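Local coordinates for response regulator receiver protein (Sinorhizobium medicae, PDB 2RDM) that probably acts as a phosphorylation-controlled receiver of the CheY type, taking a phosphoryl group on an aspartate in two-component signalling, at residues F21-F30 / F108-S118; G66-R74 / E92-I103. The protein carries 1 engineered substitution. All coordinates share one frame; numbering follows the deposited sequence. Where two conformers were deposited one is given.

Overall arrangement
Both contacts belong to one receiver domain of the CheY type, with a parallel sheet in strand order 2-1-3-4-5. Contact 1 joins helices 15-27 and 110-122 on one side of the sheet. Contact 2 joins helix 66-76 to helix 93-96 and the loop running into edge strand 102-105. The contacts lie on opposite sides of the chain's centre, their centres about 19 Å apart. They still touch, A116 CB packing on I102 CD1 at 3.9 Å. Helix 110-122 follows strand 102-105, taking the chain from contact 2 to contact 1. D57, the predicted phosphorylation site, unmodified here, ends the central strand 53-57, and V69 of contact 2 packs on T56 just before it. Both also reach the second subunit.

Contact 1: F21-F30 / F108-S118; sequences FESTLTDAGF and FTSAQLITAVS
The rings of F21 and F108 lie nearly parallel, planes 11° apart. One is displaced along the other with little overlap, centroids 5.7 Å apart. F21 CE1 comes nearest to F108 CZ, obliquely, at 3.7 Å. L113 CD2 approaches the F21 ring obliquely, near CD1. At the other end, the F30 ring has S118 OG and L25 O at its edge, in plane. V117 CG1 meets F30 CZ obliquely at 3.7 Å. S118 OG donates to I114 O within its own helix.

Between the rings sits I114. Its CD1 lies 3.7 Å from both A28 CB and L25 CD2. With CG1 anti to the carbonyl carbon (chi1 -68°), the longer branch reaches helix 15-27. Cut back to alanine, this position would lose CG1, CG2 and CD1, which would probably open a gap facing T24, L25 and A28. T24 adds CG2, anti to its backbone N, against S110 CB at 3.7 Å, while its OG1 bonds to D20 O. No hydrogen bond crosses the segments.

G29 ends the first helix in a Schellman motif, and a T109-Q112 capping box starts the second. These first and last helices, segments crossing at -59° with axes 10.1 Å apart, pack on one face of the receiver fold's parallel sheet. Beneath them, F21 and F108 both touch I85 of strand 82-86, and F30 and V117 both touch I8 of strand 7-11.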
loop_
_atom_site.group_PDB
_atom_site.type_symbol
_atom_site.label_atom_id
_atom_site.label_comp_id
_atom_site.label_asym_id
_atom_site.label_seq_id
_atom_site.Cartn_x
_atom_site.Cartn_y
_atom_site.Cartn_z
ATOM N N PHE A 21 -27.431 6.163 -7.631
ATOM C CA PHE A 21 -26.382 6.002 -6.631
ATOM C C PHE A 21 -26.987 5.635 -5.281
ATOM O O PHE A 21 -26.458 4.767 -4.586
ATOM C CB PHE A 21 -25.497 7.256 -6.515
ATOM C CG PHE A 21 -24.777 7.625 -7.791
ATOM C CD1 PHE A 21 -24.191 6.643 -8.592
ATOM C CD2 PHE A 21 -24.667 8.956 -8.183
ATOM C CE1 PHE A 21 -23.525 6.983 -9.770
ATOM C CE2 PHE A 21 -24.007 9.304 -9.365
ATOM C CZ PHE A 21 -23.434 8.315 -10.156
ATOM N N GLU A 22 -28.110 6.273 -4.934
ATOM C CA GLU A 22 -28.786 6.033 -3.657
ATOM C C GLU A 22 -29.222 4.583 -3.508
ATOM O O GLU A 22 -28.952 3.966 -2.477
ATOM C CB GLU A 22 -29.990 6.970 -3.474
ATOM C CG GLU A 22 -30.746 6.795 -2.163
ATOM C CD GLU A 22 -31.663 7.967 -1.837
ATOM O OE1 GLU A 22 -31.961 8.794 -2.734
ATOM O OE2 GLU A 22 -32.084 8.061 -0.666
ATOM N N SER A 23 -29.890 4.043 -4.533
ATOM C CA SER A 23 -30.389 2.664 -4.475
ATOM C C SER A 23 -29.263 1.636 -4.507
ATOM O O SER A 23 -29.362 0.604 -3.853
ATOM C CB SER A 23 -31.415 2.377 -5.573
ATOM O OG SER A 23 -30.893 2.688 -6.849
ATOM N N THR A 24 -28.199 1.933 -5.259
ATOM C CA THR A 24 -26.968 1.130 -5.248
ATOM C C THR A 24 -26.420 1.011 -3.827
ATOM O O THR A 24 -26.155 -0.090 -3.346
ATOM C CB THR A 24 -25.897 1.719 -6.207
ATOM O OG1 THR A 24 -26.359 1.599 -7.554
ATOM C CG2 THR A 24 -24.560 0.995 -6.083
ATOM N N LEU A 25 -26.313 2.147 -3.142
ATOM C CA LEU A 25 -25.794 2.151 -1.783
ATOM C C LEU A 25 -26.740 1.498 -0.768
ATOM O O LEU A 25 -26.280 0.786 0.130
ATOM C CB LEU A 25 -25.386 3.569 -1.356
ATOM C CG LEU A 25 -24.191 4.209 -2.084
ATOM C CD1 LEU A 25 -24.195 5.726 -1.937
ATOM C CD2 LEU A 25 -22.866 3.618 -1.597
ATOM N N THR A 26 -28.052 1.718 -0.901
ATOM C CA THR A 26 -29.002 1.061 0.022
ATOM C C THR A 26 -29.083 -0.454 -0.177
ATOM O O THR A 26 -29.227 -1.194 0.797
ATOM C CB THR A 26 -30.417 1.678 0.012
ATOM O OG1 THR A 26 -30.941 1.649 -1.314
ATOM C CG2 THR A 26 -30.390 3.107 0.525
ATOM N N ASP A 27 -28.952 -0.913 -1.422
ATOM C CA ASP A 27 -28.881 -2.362 -1.709
ATOM C C ASP A 27 -27.684 -3.036 -1.040
ATOM O O ASP A 27 -27.785 -4.181 -0.595
ATOM C CB ASP A 27 -28.838 -2.634 -3.218
ATOM C CG ASP A 27 -30.156 -2.338 -3.910
ATOM O OD1 ASP A 27 -31.198 -2.248 -3.230
ATOM O OD2 ASP A 27 -30.145 -2.179 -5.147
ATOM N N ALA A 28 -26.566 -2.308 -0.958
ATOM C CA ALA A 28 -25.340 -2.804 -0.335
ATOM C C ALA A 28 -25.352 -2.742 1.188
ATOM O O ALA A 28 -24.400 -3.178 1.830
ATOM C CB ALA A 28 -24.150 -2.059 -0.866
ATOM N N GLY A 29 -26.419 -2.192 1.761
ATOM C CA GLY A 29 -26.600 -2.184 3.210
ATOM C C GLY A 29 -26.399 -0.841 3.895
ATOM O O GLY A 29 -26.494 -0.752 5.122
ATOM N N PHE A 30 -26.116 0.203 3.118
ATOM C CA PHE A 30 -25.876 1.540 3.686
ATOM C C PHE A 30 -27.177 2.320 3.863
ATOM O O PHE A 30 -28.102 2.180 3.063
ATOM C CB PHE A 30 -24.932 2.370 2.796
ATOM C CG PHE A 30 -23.584 1.739 2.576
ATOM C CD1 PHE A 30 -22.583 1.868 3.528
ATOM C CD2 PHE A 30 -23.319 1.009 1.417
ATOM C CE1 PHE A 30 -21.328 1.272 3.332
ATOM C CE2 PHE A 30 -22.070 0.414 1.207
ATOM C CZ PHE A 30 -21.074 0.539 2.171
ATOM N N PHE A 108 -18.578 4.473 -14.543
ATOM C CA PHE A 108 -18.149 3.474 -13.570
ATOM C C PHE A 108 -19.357 2.656 -13.170
ATOM O O PHE A 108 -20.499 3.079 -13.376
ATOM C CB PHE A 108 -17.457 4.114 -12.347
ATOM C CG PHE A 108 -18.301 5.117 -11.623
ATOM C CD1 PHE A 108 -19.133 4.713 -10.580
ATOM C CD2 PHE A 108 -18.249 6.466 -11.958
ATOM C CE1 PHE A 108 -19.928 5.639 -9.914
ATOM C CE2 PHE A 108 -19.029 7.395 -11.287
ATOM C CZ PHE A 108 -19.871 6.977 -10.270
ATOM N N THR A 109 -19.113 1.489 -12.587
ATOM C CA THR A 109 -20.179 0.562 -12.286
ATOM C C THR A 109 -20.591 0.663 -10.830
ATOM O O THR A 109 -19.889 1.260 -10.014
ATOM C CB THR A 109 -19.738 -0.874 -12.555
ATOM O OG1 THR A 109 -18.692 -1.214 -11.641
ATOM C CG2 THR A 109 -19.217 -0.995 -13.987
ATOM N N SER A 110 -21.732 0.061 -10.522
ATOM C CA SER A 110 -22.204 -0.086 -9.153
ATOM C C SER A 110 -21.185 -0.803 -8.267
ATOM O O SER A 110 -20.970 -0.407 -7.121
ATOM C CB SER A 110 -23.536 -0.842 -9.148
ATOM O OG SER A 110 -23.388 -2.121 -9.755
ATOM N N ALA A 111 -20.567 -1.855 -8.798
ATOM C CA ALA A 111 -19.525 -2.590 -8.075
ATOM C C ALA A 111 -18.352 -1.687 -7.702
ATOM O O ALA A 111 -17.855 -1.742 -6.582
ATOM C CB ALA A 111 -19.042 -3.766 -8.900
ATOM N N GLN A 112 -17.915 -0.847 -8.639
ATOM C CA GLN A 112 -16.822 0.069 -8.380
ATOM C C GLN A 112 -17.160 1.047 -7.257
ATOM O O GLN A 112 -16.308 1.354 -6.428
ATOM C CB GLN A 112 -16.514 0.857 -9.639
ATOM C CG GLN A 112 -15.574 0.166 -10.594
ATOM C CD GLN A 112 -15.532 0.896 -11.916
ATOM O OE1 GLN A 112 -16.361 0.649 -12.790
ATOM N NE2 GLN A 112 -14.591 1.808 -12.060
ATOM N N LEU A 113 -18.398 1.544 -7.246
ATOM C CA LEU A 113 -18.799 2.521 -6.246
ATOM C C LEU A 113 -18.775 1.863 -4.862
ATOM O O LEU A 113 -18.222 2.421 -3.904
ATOM C CB LEU A 113 -20.189 3.082 -6.544
ATOM C CG LEU A 113 -20.844 3.964 -5.464
ATOM C CD1 LEU A 113 -19.961 5.150 -5.059
ATOM C CD2 LEU A 113 -22.200 4.455 -5.956
ATOM N N ILE A 114 -19.355 0.675 -4.792
ATOM C CA ILE A 114 -19.494 -0.072 -3.528
ATOM C C ILE A 114 -18.130 -0.506 -2.961
ATOM O O ILE A 114 -17.883 -0.406 -1.746
ATOM C CB ILE A 114 -20.421 -1.304 -3.732
ATOM C CG1 ILE A 114 -21.880 -0.875 -4.006
ATOM C CG2 ILE A 114 -20.371 -2.225 -2.535
ATOM C CD1 ILE A 114 -22.409 0.245 -3.103
ATOM N N THR A 115 -17.265 -1.007 -3.842
ATOM C CA THR A 115 -15.897 -1.372 -3.495
ATOM C C THR A 115 -15.124 -0.170 -2.956
ATOM O O THR A 115 -14.481 -0.275 -1.937
ATOM C CB THR A 115 -15.156 -2.017 -4.700
ATOM O OG1 THR A 115 -15.849 -3.217 -5.078
ATOM C CG2 THR A 115 -13.737 -2.368 -4.316
ATOM N N ALA A 116 -15.227 0.981 -3.622
ATOM C CA ALA A 116 -14.549 2.189 -3.177
ATOM C C ALA A 116 -14.996 2.596 -1.781
ATOM O O ALA A 116 -14.165 2.839 -0.907
ATOM C CB ALA A 116 -14.805 3.337 -4.164
ATOM N N VAL A 117 -16.305 2.632 -1.566
ATOM C CA VAL A 117 -16.863 3.083 -0.286
ATOM C C VAL A 117 -16.435 2.118 0.827
ATOM O O VAL A 117 -15.908 2.559 1.853
ATOM C CB VAL A 117 -18.415 3.239 -0.366
ATOM C CG1 VAL A 117 -19.037 3.458 0.996
ATOM C CG2 VAL A 117 -18.773 4.433 -1.258
ATOM N N SER A 118 -16.609 0.822 0.580
ATOM C CA SER A 118 -16.323 -0.234 1.594
ATOM C C SER A 118 -14.848 -0.304 1.963
ATOM O O SER A 118 -14.490 -0.445 3.145
ATOM C CB SER A 118 -16.776 -1.601 1.059
ATOM O OG SER A 118 -18.140 -1.585 0.664
#

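Contact 2: G66-R74 / E92-I103; sequences GWQVARVAR and EWASNGVPDSII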
loop_
_atom_site.group_PDB
_atom_site.type_symbol
_atom_site.label_atom_id
_atom_site.label_comp_id
_atom_site.label_asym_id
_atom_site.label_seq_id
_atom_site.Cartn_x
_atom_site.Cartn_y
_atom_site.Cartn_z
ATOM N N GLY A 66 -17.533 20.225 -4.780
ATOM C CA GLY A 66 -17.262 18.976 -4.077
ATOM C C GLY A 66 -15.914 18.904 -3.388
ATOM O O GLY A 66 -15.767 18.199 -2.373
ATOM N N TRP A 67 -14.930 19.624 -3.928
ATOM C CA TRP A 67 -13.614 19.719 -3.285
ATOM C C TRP A 67 -13.766 20.347 -1.904
ATOM O O TRP A 67 -13.181 19.877 -0.916
ATOM C CB TRP A 67 -12.620 20.541 -4.115
ATOM C CG TRP A 67 -12.494 20.147 -5.568
ATOM C CD1 TRP A 67 -12.696 20.954 -6.657
ATOM C CD2 TRP A 67 -12.119 18.867 -6.082
ATOM N NE1 TRP A 67 -12.466 20.247 -7.814
ATOM C CE2 TRP A 67 -12.107 18.963 -7.484
ATOM C CE3 TRP A 67 -11.775 17.646 -5.489
ATOM C CZ2 TRP A 67 -11.786 17.883 -8.304
ATOM C CZ3 TRP A 67 -11.475 16.574 -6.298
ATOM C CH2 TRP A 67 -11.471 16.700 -7.701
ATOM N N GLN A 68 -14.597 21.387 -1.846
ATOM C CA GLN A 68 -14.843 22.081 -0.592
ATOM C C GLN A 68 -15.676 21.245 0.377
ATOM O O GLN A 68 -15.431 21.270 1.599
ATOM C CB GLN A 68 -15.469 23.452 -0.835
ATOM C CG GLN A 68 -15.477 24.358 0.390
ATOM C CD GLN A 68 -14.199 24.296 1.231
ATOM O OE1 GLN A 68 -13.086 24.467 0.728
ATOM N NE2 GLN A 68 -14.365 24.080 2.527
ATOM N N VAL A 69 -16.617 20.460 -0.160
ATOM C CA VAL A 69 -17.416 19.525 0.659
ATOM C C VAL A 69 -16.488 18.569 1.406
ATOM O O VAL A 69 -16.634 18.363 2.618
ATOM C CB VAL A 69 -18.437 18.691 -0.184
ATOM C CG1 VAL A 69 -19.151 17.648 0.701
ATOM C CG2 VAL A 69 -19.474 19.600 -0.816
ATOM N N ALA A 70 -15.520 18.013 0.677
ATOM C CA ALA A 70 -14.585 17.045 1.266
ATOM C C ALA A 70 -13.700 17.656 2.362
ATOM O O ALA A 70 -13.411 17.003 3.371
ATOM C CB ALA A 70 -13.745 16.400 0.169
ATOM N N ARG A 71 -13.286 18.908 2.171
ATOM C CA ARG A 71 -12.474 19.621 3.159
ATOM C C ARG A 71 -13.241 19.787 4.452
ATOM O O ARG A 71 -12.700 19.519 5.524
ATOM C CB ARG A 71 -12.012 20.980 2.635
ATOM C CG ARG A 71 -11.141 20.852 1.419
ATOM C CD ARG A 71 -10.244 22.060 1.166
ATOM N NE ARG A 71 -9.902 22.096 -0.254
ATOM C CZ ARG A 71 -8.990 21.311 -0.823
ATOM N NH1 ARG A 71 -8.294 20.435 -0.083
ATOM N NH2 ARG A 71 -8.774 21.405 -2.130
ATOM N N VAL A 72 -14.508 20.195 4.340
ATOM C CA VAL A 72 -15.381 20.327 5.521
ATOM C C VAL A 72 -15.549 18.980 6.232
ATOM O O VAL A 72 -15.387 18.889 7.461
ATOM C CB VAL A 72 -16.748 20.936 5.155
ATOM C CG1 VAL A 72 -17.664 20.953 6.360
ATOM C CG2 VAL A 72 -16.560 22.354 4.631
ATOM N N ALA A 73 -15.823 17.931 5.455
ATOM C CA ALA A 73 -15.941 16.568 6.018
ATOM C C ALA A 73 -14.694 16.171 6.797
ATOM O O ALA A 73 -14.789 15.619 7.907
ATOM C CB ALA A 73 -16.257 15.535 4.910
ATOM N N ARG A 74 -13.524 16.497 6.252
ATOM C CA ARG A 74 -12.252 16.141 6.898
ATOM C C ARG A 74 -11.880 17.006 8.105
ATOM O O ARG A 74 -11.153 16.555 8.991
ATOM C CB ARG A 74 -11.129 16.096 5.868
ATOM C CG ARG A 74 -11.222 14.888 4.930
ATOM C CD ARG A 74 -10.735 13.624 5.625
ATOM N NE ARG A 74 -10.722 12.456 4.749
ATOM C CZ ARG A 74 -9.717 12.120 3.936
ATOM N NH1 ARG A 74 -8.615 12.856 3.856
ATOM N NH2 ARG A 74 -9.811 11.031 3.202
ATOM N N GLU A 92 -8.061 17.169 -12.058
ATOM C CA GLU A 92 -8.182 18.185 -11.011
ATOM C C GLU A 92 -8.068 17.581 -9.604
ATOM O O GLU A 92 -7.747 18.287 -8.655
ATOM C CB GLU A 92 -9.517 18.918 -11.125
ATOM C CG GLU A 92 -9.838 19.436 -12.520
ATOM C CD GLU A 92 -11.282 19.874 -12.656
ATOM O OE1 GLU A 92 -12.190 19.087 -12.298
ATOM O OE2 GLU A 92 -11.512 21.007 -13.127
ATOM N N TRP A 93 -8.339 16.285 -9.483
ATOM C CA TRP A 93 -8.159 15.564 -8.208
ATOM C C TRP A 93 -6.712 15.611 -7.712
ATOM O O TRP A 93 -6.465 15.679 -6.503
ATOM C CB TRP A 93 -8.627 14.118 -8.368
ATOM C CG TRP A 93 -8.427 13.206 -7.175
ATOM C CD1 TRP A 93 -9.259 13.066 -6.100
ATOM C CD2 TRP A 93 -7.356 12.276 -6.980
ATOM N NE1 TRP A 93 -8.753 12.117 -5.228
ATOM C CE2 TRP A 93 -7.587 11.619 -5.745
ATOM C CE3 TRP A 93 -6.211 11.943 -7.719
ATOM C CZ2 TRP A 93 -6.728 10.644 -5.252
ATOM C CZ3 TRP A 93 -5.355 10.978 -7.227
ATOM C CH2 TRP A 93 -5.619 10.332 -5.999
ATOM N N ALA A 94 -5.760 15.573 -8.644
ATOM C CA ALA A 94 -4.340 15.578 -8.295
ATOM C C ALA A 94 -3.934 16.836 -7.529
ATOM O O ALA A 94 -3.005 16.804 -6.731
ATOM C CB ALA A 94 -3.492 15.423 -9.539
ATOM N N SER A 95 -4.650 17.935 -7.762
ATOM C CA SER A 95 -4.377 19.185 -7.074
ATOM C C SER A 95 -5.422 19.576 -6.020
ATOM O O SER A 95 -5.145 20.427 -5.175
ATOM C CB SER A 95 -4.208 20.318 -8.083
ATOM O OG SER A 95 -5.344 20.383 -8.911
ATOM N N ASN A 96 -6.603 18.958 -6.057
ATOM C CA ASN A 96 -7.715 19.390 -5.203
ATOM C C ASN A 96 -8.279 18.334 -4.249
ATOM O O ASN A 96 -8.929 18.684 -3.265
ATOM C CB ASN A 96 -8.858 19.947 -6.045
ATOM C CG ASN A 96 -8.467 21.180 -6.821
ATOM O OD1 ASN A 96 -8.305 22.255 -6.255
ATOM N ND2 ASN A 96 -8.319 21.029 -8.128
ATOM N N GLY A 97 -8.060 17.058 -4.561
ATOM C CA GLY A 97 -8.572 15.961 -3.725
ATOM C C GLY A 97 -7.847 15.917 -2.400
ATOM O O GLY A 97 -6.718 16.379 -2.295
ATOM N N VAL A 98 -8.508 15.375 -1.375
ATOM C CA VAL A 98 -7.895 15.223 -0.064
ATOM C C VAL A 98 -7.109 13.904 -0.001
ATOM O O VAL A 98 -7.365 12.986 -0.776
ATOM C CB VAL A 98 -8.959 15.278 1.090
ATOM C CG1 VAL A 98 -9.566 16.670 1.203
ATOM C CG2 VAL A 98 -10.054 14.230 0.908
ATOM N N PRO A 99 -6.144 13.791 0.922
ATOM C CA PRO A 99 -5.396 12.536 0.925
ATOM C C PRO A 99 -6.279 11.317 1.171
ATOM O O PRO A 99 -7.263 11.417 1.904
ATOM C CB PRO A 99 -4.446 12.723 2.094
ATOM C CG PRO A 99 -4.294 14.200 2.216
ATOM C CD PRO A 99 -5.645 14.719 1.953
ATOM N N ASP A 100 -5.914 10.195 0.549
ATOM C CA ASP A 100 -6.590 8.897 0.686
ATOM C C ASP A 100 -8.037 8.839 0.202
ATOM O O ASP A 100 -8.791 7.947 0.592
ATOM C CB ASP A 100 -6.492 8.353 2.128
ATOM C CG ASP A 100 -5.073 8.247 2.606
ATOM O OD1 ASP A 100 -4.260 7.613 1.903
ATOM O OD2 ASP A 100 -4.770 8.801 3.678
ATOM N N SER A 101 -8.422 9.788 -0.646
ATOM C CA SER A 101 -9.731 9.766 -1.255
ATOM C C SER A 101 -9.654 8.945 -2.536
ATOM O O SER A 101 -8.551 8.609 -2.993
ATOM C CB SER A 101 -10.182 11.188 -1.546
ATOM O OG SER A 101 -9.258 11.811 -2.452
ATOM N N ILE A 102 -10.815 8.589 -3.086
ATOM C CA ILE A 102 -10.902 7.928 -4.392
ATOM C C ILE A 102 -11.744 8.820 -5.302
ATOM O O ILE A 102 -12.764 9.335 -4.867
ATOM C CB ILE A 102 -11.540 6.534 -4.252
ATOM C CG1 ILE A 102 -10.607 5.608 -3.448
ATOM C CG2 ILE A 102 -11.873 5.909 -5.601
ATOM C CD1 ILE A 102 -11.183 4.217 -3.197
ATOM N N ILE A 103 -11.316 9.031 -6.541
ATOM C CA ILE A 103 -12.217 9.661 -7.512
ATOM C C ILE A 103 -12.688 8.634 -8.553
ATOM O O ILE A 103 -11.875 7.866 -9.086
ATOM C CB ILE A 103 -11.619 10.952 -8.178
ATOM C CG1 ILE A 103 -12.661 11.606 -9.106
ATOM C CG2 ILE A 103 -10.303 10.668 -8.886
ATOM C CD1 ILE A 103 -12.421 13.070 -9.396
HETATM O O HOH W 1 -11.197 18.057 -1.745
HETATM O O HOH W 2 -6.410 18.913 -1.040
HETATM O O HOH W 3 -9.996 22.966 -4.046
HETATM O O HOH W 4 -10.950 8.518 2.229
#
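One face of the W67 indole takes N96 CB and E92 O. N96 CB sits over the five-membered ring, 3.6 Å from its centroid and 17° off the normal, a CH-pi contact. E92 O lies over the same face, toward the rim. The far corner of the indole, CH2, reaches W93 CA at 3.5 Å and, more loosely, I103 CD1. N96 ND2 donates to E92 O, which fixes the amide. Water 1 donates to both W67 O and N96 O, and so bridges the two backbones.

In the alternating beta-alpha fold of receiver domains, helix 66-76 here packs against helix 93-96 and the loop entering edge strand 102-105. Y84 of strand 82-86 meets the rings of both W67 and W93.

R74 holds the loop farther along. Its guanidinium grips P99 O end-on, with NH1 at 2.8 Å and NH2 at 2.9 Å. The oxygen lies only 2° out of the guanidinium plane. The bend at chi2, -77°, turns the guanidinium toward P99 O. R74 NE donates to M80 O. V98 lies under one face of the guanidinium, CG2 being 3.6 Å from R74 NH1. Its other branch, CG1, faces A70 CB at 4.3 Å. V98 thus fills the space between A70 and the arginine. The turn from V98 to S101 is type II, and S101 OG links V98 O to W93 NE1. R71 runs past V98, and water 3 bridges R71 NH2 to N96 OD1. R71 NH1 also donates to S95 O of the fourth subunit, while R74 NH1 donates to A94 O there.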